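Local coordinates for eukaryotic Translation Initiation 4E (Schistosoma mansoni, PDB 3HXI), which binds the 7-methylguanosine cap of messenger RNA and, as a translation initiation factor, probably recruits capped transcripts to the ribosome through partners that 4E-BP displaces, at residues H51-R56 / Y60-Y65; D101-L106 / L135-T140. All blocks are in the same frame, centred on the assembly; numbering follows the deposited sequence.

Contact 1. Residues H51-R56 / Y60-Y65; sequences HTVRPR and YGKDLY. With GTG (7-methyl-guanosine-5'-triphosphate-5'-guanosine), chain C.
Val-53 and Pro-55 form a small, partly buried apolar contact with Lys-62 and Leu-64, where the loop after helix 42-50 passes beside strand 63-68. The two segments remain apart as backbones, Pro-55 CA and Leu-64 CA lying 8.4 Å from each other, and side chains bridge the gap. Val-53 sends CG1 across, with Lys-62 CE at 3.8 Å. Lys-62 gets there because its chain is fully extended, CG lying trans to the backbone N (chi1 169°), bringing its far end, CE, slantwise past Val-53 CG1. Leu-64 divides its two methyls: CD2 faces Val-53 CG1 at 4.5 Å, while CD1 meets Pro-55 CG at 4.4 Å, a loose fit.

In the curved antiparallel sheet of the eIF4E fold, Leu-64 lies on the helix-covered face, where Trp-100 of helix 96-108 also packs on it. The residues next to it in the strand turn to the concave cap-binding face: Asp-63 forms a salt bridge with Arg-129, and Tyr-65 OH comes to 3.9 Å from the N7-methyl carbon C7X of the cap analogue. Gly-61 accepts a hydrogen bond at its carbonyl O from O3E, a ribose hydroxyl of the second guanosine, 3.1 Å away.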
# COMPACT_ATOMS: atom_id res chain seq x y z
N HIS A 51 -3.45 -1.86 17.26
CA HIS A 51 -4.55 -2.76 17.61
C HIS A 51 -4.83 -3.84 16.57
O HIS A 51 -5.87 -4.51 16.62
CB HIS A 51 -5.81 -1.95 17.86
CG HIS A 51 -5.70 -1.02 19.03
ND1 HIS A 51 -6.34 0.20 19.08
CD2 HIS A 51 -5.02 -1.14 20.20
CE1 HIS A 51 -6.06 0.79 20.23
NE2 HIS A 51 -5.26 0.00 20.92
N THR A 52 -3.92 -4.00 15.62
CA THR A 52 -4.05 -5.03 14.60
C THR A 52 -2.71 -5.73 14.49
O THR A 52 -1.70 -5.21 14.98
CB THR A 52 -4.47 -4.46 13.24
OG1 THR A 52 -3.55 -3.43 12.85
CG2 THR A 52 -5.88 -3.86 13.31
N VAL A 53 -2.69 -6.89 13.85
CA VAL A 53 -1.51 -7.75 13.82
C VAL A 53 -0.32 -7.06 13.11
O VAL A 53 -0.52 -6.36 12.10
CB VAL A 53 -1.88 -9.12 13.20
CG1 VAL A 53 -2.41 -8.97 11.76
CG2 VAL A 53 -0.71 -10.14 13.30
N ARG A 54 0.89 -7.19 13.67
CA ARG A 54 2.11 -6.67 13.02
C ARG A 54 2.48 -7.52 11.80
O ARG A 54 2.30 -8.73 11.83
CB ARG A 54 3.30 -6.64 13.99
CG ARG A 54 3.13 -5.77 15.21
CD ARG A 54 3.72 -4.39 14.97
NE ARG A 54 2.98 -3.64 13.95
CZ ARG A 54 3.53 -2.72 13.17
NH1 ARG A 54 2.81 -2.08 12.27
NH2 ARG A 54 4.82 -2.45 13.28
N PRO A 55 2.99 -6.89 10.71
CA PRO A 55 3.42 -7.69 9.56
C PRO A 55 4.31 -8.90 9.91
O PRO A 55 4.18 -9.96 9.29
CB PRO A 55 4.17 -6.69 8.68
CG PRO A 55 3.50 -5.38 8.98
CD PRO A 55 3.15 -5.44 10.46
N ARG A 56 5.21 -8.76 10.89
CA ARG A 56 6.12 -9.86 11.18
C ARG A 56 5.44 -11.04 11.87
O ARG A 56 5.97 -12.15 11.87
CB ARG A 56 7.34 -9.37 11.96
N TYR A 60 0.90 -16.68 6.85
CA TYR A 60 1.01 -16.61 5.39
C TYR A 60 -0.35 -16.60 4.70
O TYR A 60 -1.28 -17.32 5.12
CB TYR A 60 1.84 -17.76 4.84
CG TYR A 60 3.31 -17.72 5.21
CD1 TYR A 60 4.10 -16.60 4.95
CD2 TYR A 60 3.92 -18.83 5.80
CE1 TYR A 60 5.46 -16.58 5.29
CE2 TYR A 60 5.26 -18.82 6.13
CZ TYR A 60 6.03 -17.70 5.87
OH TYR A 60 7.37 -17.71 6.21
N GLY A 61 -0.47 -15.78 3.66
CA GLY A 61 -1.70 -15.69 2.87
C GLY A 61 -2.79 -14.80 3.44
O GLY A 61 -3.85 -14.66 2.81
N LYS A 62 -2.56 -14.24 4.63
CA LYS A 62 -3.47 -13.25 5.26
C LYS A 62 -2.89 -11.88 4.97
O LYS A 62 -1.76 -11.60 5.34
CB LYS A 62 -3.58 -13.46 6.76
CG LYS A 62 -4.30 -12.30 7.51
CD LYS A 62 -4.59 -12.65 8.97
CE LYS A 62 -4.68 -11.38 9.84
NZ LYS A 62 -5.35 -11.65 11.15
N ASP A 63 -3.65 -11.03 4.30
CA ASP A 63 -3.09 -9.82 3.73
C ASP A 63 -3.69 -8.57 4.38
O ASP A 63 -4.79 -8.62 4.93
CB ASP A 63 -3.31 -9.78 2.21
CG ASP A 63 -2.64 -10.96 1.48
OD1 ASP A 63 -1.83 -11.65 2.09
OD2 ASP A 63 -2.94 -11.19 0.27
N LEU A 64 -2.95 -7.46 4.30
CA LEU A 64 -3.37 -6.17 4.83
C LEU A 64 -3.51 -5.19 3.65
O LEU A 64 -2.60 -5.10 2.81
CB LEU A 64 -2.34 -5.63 5.80
CG LEU A 64 -1.85 -6.57 6.91
CD1 LEU A 64 -0.68 -5.91 7.69
CD2 LEU A 64 -3.01 -6.94 7.83
N TYR A 65 -4.63 -4.48 3.62
CA TYR A 65 -4.92 -3.48 2.57
C TYR A 65 -5.23 -2.15 3.23
O TYR A 65 -6.09 -2.09 4.12
CB TYR A 65 -6.15 -3.91 1.75
CG TYR A 65 -5.92 -5.03 0.74
CD1 TYR A 65 -5.83 -4.75 -0.63
CD2 TYR A 65 -5.77 -6.37 1.17
CE1 TYR A 65 -5.61 -5.77 -1.56
CE2 TYR A 65 -5.55 -7.39 0.24
CZ TYR A 65 -5.47 -7.08 -1.12
OH TYR A 65 -5.24 -8.08 -2.07
PA GTG C . -2.67 -12.69 -5.02
O1A GTG C . -3.02 -13.08 -3.61
O2A GTG C . -2.24 -11.28 -5.38
O3A GTG C . -1.59 -13.68 -5.68
PB GTG C . -0.68 -14.78 -5.00
O1B GTG C . 0.12 -14.21 -3.86
O2B GTG C . 0.05 -15.47 -6.15
O3B GTG C . -1.79 -15.82 -4.48
N9A GTG C . -7.57 -11.40 -6.76
C8A GTG C . -6.57 -10.64 -6.29
N7A GTG C . -6.95 -9.35 -6.33
C7X GTG C . -6.09 -8.23 -5.87
C5A GTG C . -8.19 -9.31 -6.82
C6A GTG C . -9.05 -8.23 -7.08
O6A GTG C . -8.75 -7.04 -6.84
N1A GTG C . -10.27 -8.51 -7.62
C2A GTG C . -10.63 -9.81 -7.87
N2A GTG C . -11.82 -10.11 -8.40
N3A GTG C . -9.79 -10.84 -7.62
C4A GTG C . -8.58 -10.60 -7.09
O5D GTG C . -3.96 -12.97 -5.89
C5D GTG C . -4.52 -14.29 -5.90
C4D GTG C . -5.81 -14.28 -6.68
O4D GTG C . -6.76 -13.50 -5.98
C3D GTG C . -5.69 -13.63 -8.05
O3D GTG C . -5.17 -14.54 -9.01
C2D GTG C . -7.13 -13.25 -8.32
O2D GTG C . -7.86 -14.39 -8.79
C1D GTG C . -7.62 -12.87 -6.93
PG GTG C . -1.57 -17.09 -3.53
O1G GTG C . -0.32 -17.02 -2.73
O2G GTG C . -1.88 -18.34 -4.34
O5E GTG C . -2.82 -16.88 -2.54
C5E GTG C . -2.78 -15.84 -1.56
C4E GTG C . -4.02 -15.91 -0.69
O4E GTG C . -5.17 -15.66 -1.51
C3E GTG C . -4.24 -17.28 -0.07
O3E GTG C . -4.97 -17.08 1.15
C2E GTG C . -5.16 -18.00 -1.06
O2E GTG C . -5.94 -19.03 -0.44
C1E GTG C . -6.02 -16.83 -1.52
N9B GTG C . -6.61 -16.91 -2.87
C8B GTG C . -5.64 -17.00 -3.94
N7B GTG C . -6.52 -17.01 -5.10
C5B GTG C . -7.81 -16.88 -4.67
C6B GTG C . -9.11 -16.81 -5.36
O6B GTG C . -9.11 -16.87 -6.62
N1B GTG C . -10.24 -16.70 -4.61
C2B GTG C . -10.19 -16.64 -3.23
N2B GTG C . -11.32 -16.52 -2.49
N3B GTG C . -9.03 -16.69 -2.54
C4B GTG C . -7.86 -16.80 -3.20

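Contact 2. Residues D101-L106 / L135-T140. With GTG (7-methyl-guanosine-5'-triphosphate-5'-guanosine), chain C.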
# COMPACT_ATOMS: atom_id res chain seq x y z
N ASP A 101 5.40 0.03 7.99
CA ASP A 101 5.27 1.32 8.69
C ASP A 101 5.79 2.50 7.86
O ASP A 101 5.14 3.53 7.82
CB ASP A 101 5.99 1.30 10.04
CG ASP A 101 5.31 0.39 11.06
OD1 ASP A 101 4.17 -0.08 10.82
OD2 ASP A 101 5.95 0.15 12.13
N GLU A 102 6.94 2.36 7.21
CA GLU A 102 7.48 3.45 6.38
C GLU A 102 6.56 3.72 5.19
O GLU A 102 6.33 4.89 4.80
CB GLU A 102 8.87 3.10 5.85
CG GLU A 102 9.96 3.04 6.93
CD GLU A 102 10.07 4.34 7.72
OE1 GLU A 102 10.09 5.44 7.12
OE2 GLU A 102 10.19 4.25 8.95
N LEU A 103 6.05 2.64 4.60
CA LEU A 103 5.18 2.78 3.45
C LEU A 103 3.90 3.53 3.83
O LEU A 103 3.51 4.50 3.15
CB LEU A 103 4.85 1.42 2.82
CG LEU A 103 4.15 1.49 1.44
CD1 LEU A 103 5.02 2.21 0.41
CD2 LEU A 103 3.74 0.10 0.95
N LEU A 104 3.27 3.12 4.92
CA LEU A 104 2.03 3.74 5.35
C LEU A 104 2.23 5.19 5.80
O LEU A 104 1.40 6.04 5.53
CB LEU A 104 1.35 2.90 6.45
CG LEU A 104 0.97 1.45 6.09
CD1 LEU A 104 0.02 0.94 7.15
CD2 LEU A 104 0.38 1.28 4.66
N MET A 105 3.36 5.47 6.46
CA MET A 105 3.70 6.84 6.81
C MET A 105 3.80 7.72 5.56
O MET A 105 3.26 8.82 5.53
CB MET A 105 4.98 6.90 7.64
CG MET A 105 4.75 6.56 9.13
SD MET A 105 6.20 7.00 10.14
CE MET A 105 7.44 5.88 9.50
N LEU A 106 4.47 7.23 4.53
CA LEU A 106 4.62 7.96 3.28
C LEU A 106 3.23 8.25 2.68
O LEU A 106 2.96 9.37 2.25
CB LEU A 106 5.50 7.16 2.31
CG LEU A 106 5.57 7.60 0.83
CD1 LEU A 106 6.02 9.06 0.67
CD2 LEU A 106 6.45 6.64 0.04
N LEU A 135 5.05 -6.27 -1.01
CA LEU A 135 4.35 -5.03 -0.66
C LEU A 135 4.02 -4.36 -1.99
O LEU A 135 4.82 -4.45 -2.92
CB LEU A 135 5.22 -4.10 0.17
CG LEU A 135 5.27 -4.23 1.70
CD1 LEU A 135 6.19 -5.40 2.10
CD2 LEU A 135 5.78 -2.93 2.34
N SER A 136 2.89 -3.68 -2.05
CA SER A 136 2.45 -3.06 -3.30
C SER A 136 1.87 -1.70 -2.98
O SER A 136 1.31 -1.51 -1.90
CB SER A 136 1.35 -3.90 -3.94
OG SER A 136 1.86 -5.09 -4.51
N VAL A 137 1.98 -0.77 -3.92
CA VAL A 137 1.22 0.47 -3.86
C VAL A 137 0.43 0.55 -5.15
O VAL A 137 0.99 0.51 -6.24
CB VAL A 137 2.12 1.70 -3.74
CG1 VAL A 137 1.30 2.99 -3.95
CG2 VAL A 137 2.84 1.71 -2.41
N TRP A 138 -0.89 0.69 -5.01
CA TRP A 138 -1.81 0.75 -6.13
C TRP A 138 -2.04 2.20 -6.52
O TRP A 138 -2.28 3.05 -5.64
CB TRP A 138 -3.13 0.14 -5.68
CG TRP A 138 -3.13 -1.38 -5.59
CD1 TRP A 138 -2.08 -2.21 -5.26
CD2 TRP A 138 -4.26 -2.22 -5.82
NE1 TRP A 138 -2.51 -3.52 -5.26
CE2 TRP A 138 -3.83 -3.56 -5.62
CE3 TRP A 138 -5.60 -1.98 -6.17
CZ2 TRP A 138 -4.70 -4.65 -5.78
CZ3 TRP A 138 -6.45 -3.06 -6.34
CH2 TRP A 138 -6.00 -4.38 -6.12
N LEU A 139 -1.96 2.46 -7.83
CA LEU A 139 -2.03 3.79 -8.43
C LEU A 139 -3.23 3.83 -9.37
O LEU A 139 -3.63 2.80 -9.91
CB LEU A 139 -0.77 4.07 -9.25
CG LEU A 139 0.57 4.17 -8.51
CD1 LEU A 139 1.62 4.85 -9.39
CD2 LEU A 139 0.41 4.99 -7.23
N THR A 140 -3.79 5.02 -9.58
CA THR A 140 -5.06 5.11 -10.32
C THR A 140 -4.94 4.99 -11.85
O THR A 140 -5.93 4.66 -12.52
CB THR A 140 -5.83 6.39 -9.94
OG1 THR A 140 -7.18 6.29 -10.41
CG2 THR A 140 -5.16 7.61 -10.54
PA GTG C . -2.67 -12.69 -5.02
O1A GTG C . -3.02 -13.08 -3.61
O2A GTG C . -2.24 -11.28 -5.38
O3A GTG C . -1.59 -13.68 -5.68
PB GTG C . -0.68 -14.78 -5.00
O1B GTG C . 0.12 -14.21 -3.86
O2B GTG C . 0.05 -15.47 -6.15
O3B GTG C . -1.79 -15.82 -4.48
N9A GTG C . -7.57 -11.40 -6.76
C8A GTG C . -6.57 -10.64 -6.29
N7A GTG C . -6.95 -9.35 -6.33
C7X GTG C . -6.09 -8.23 -5.87
C5A GTG C . -8.19 -9.31 -6.82
C6A GTG C . -9.05 -8.23 -7.08
O6A GTG C . -8.75 -7.04 -6.84
N1A GTG C . -10.27 -8.51 -7.62
C2A GTG C . -10.63 -9.81 -7.87
N2A GTG C . -11.82 -10.11 -8.40
N3A GTG C . -9.79 -10.84 -7.62
C4A GTG C . -8.58 -10.60 -7.09
O5D GTG C . -3.96 -12.97 -5.89
C5D GTG C . -4.52 -14.29 -5.90
C4D GTG C . -5.81 -14.28 -6.68
O4D GTG C . -6.76 -13.50 -5.98
C3D GTG C . -5.69 -13.63 -8.05
O3D GTG C . -5.17 -14.54 -9.01
C2D GTG C . -7.13 -13.25 -8.32
O2D GTG C . -7.86 -14.39 -8.79
C1D GTG C . -7.62 -12.87 -6.93
PG GTG C . -1.57 -17.09 -3.53
O1G GTG C . -0.32 -17.02 -2.73
O2G GTG C . -1.88 -18.34 -4.34
O5E GTG C . -2.82 -16.88 -2.54
C5E GTG C . -2.78 -15.84 -1.56
C4E GTG C . -4.02 -15.91 -0.69
O4E GTG C . -5.17 -15.66 -1.51
C3E GTG C . -4.24 -17.28 -0.07
O3E GTG C . -4.97 -17.08 1.15
C2E GTG C . -5.16 -18.00 -1.06
O2E GTG C . -5.94 -19.03 -0.44
C1E GTG C . -6.02 -16.83 -1.52
N9B GTG C . -6.61 -16.91 -2.87
C8B GTG C . -5.64 -17.00 -3.94
N7B GTG C . -6.52 -17.01 -5.10
C5B GTG C . -7.81 -16.88 -4.67
C6B GTG C . -9.11 -16.81 -5.36
O6B GTG C . -9.11 -16.87 -6.62
N1B GTG C . -10.24 -16.70 -4.61
C2B GTG C . -10.19 -16.64 -3.23
N2B GTG C . -11.32 -16.52 -2.49
N3B GTG C . -9.03 -16.69 -2.54
C4B GTG C . -7.86 -16.80 -3.20
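Leu-135 opens the strand side of a buried helix-on-sheet contact, its CD2 lying 3.9 Å from CD2 of Leu-103. This is the layered core of the eIF4E fold, in which helices pack on the convex back of the curved antiparallel sheet and the cap occupies the concave front. Helix 101-106 and strand 135-139 run nearly parallel, with 14° between their directions and 10.5 Å between their axes, and Leu-103 fills the interval from the helix. Its side chain and that of Leu-135 pass alongside one another in opposite directions.

Ser-136 points away from the helix and contributes its backbone O, 4.1 Å from Leu-103 CD2. At Val-137 the packing is closest: CG2 fits against the fork of Leu-103, 3.6 Å from CD1 and 3.8 Å from CD2. With CG1 trans to the backbone N (chi1 169°), the other methyl, CG2, stands opposite the carbonyl carbon and faces the helix, and Leu-103 crosses it at a slant. Ile-155 of helix 145-159 also packs on Val-137, and Leu-159 of that helix touches Leu-103.

Trp-138 turns to the front of the sheet, where its ring lies nearly parallel to that of Trp-75 and meets Phe-67 edge-to-face. The methyl carbon C7X of the bound cap analogue approaches its indole in the ring plane, at the benzo edge, 3.8 Å from CZ2.

Overall arrangement
Contacts 1 and 2 each join a strand of the same sheet to a segment on its back, their centres 14 Å apart, contact 2 near the middle of the chain and contact 1 farther out. A salt bridge joins them directly, Arg-54 NH1 lying 2.8 Å from Asp-101 OD1 and tying the loop of contact 1 to the helix of contact 2. Both also reach the cap analogue on the front of the sheet: Tyr-65 from 60-65 and Trp-138 from 135-140 approach the same N7-methyl group. On the back, Asp-101 and Glu-102 form salt bridges with the bound 4E-BP peptide, so contact 2 spans the layer between the cap-binding and peptide-binding surfaces.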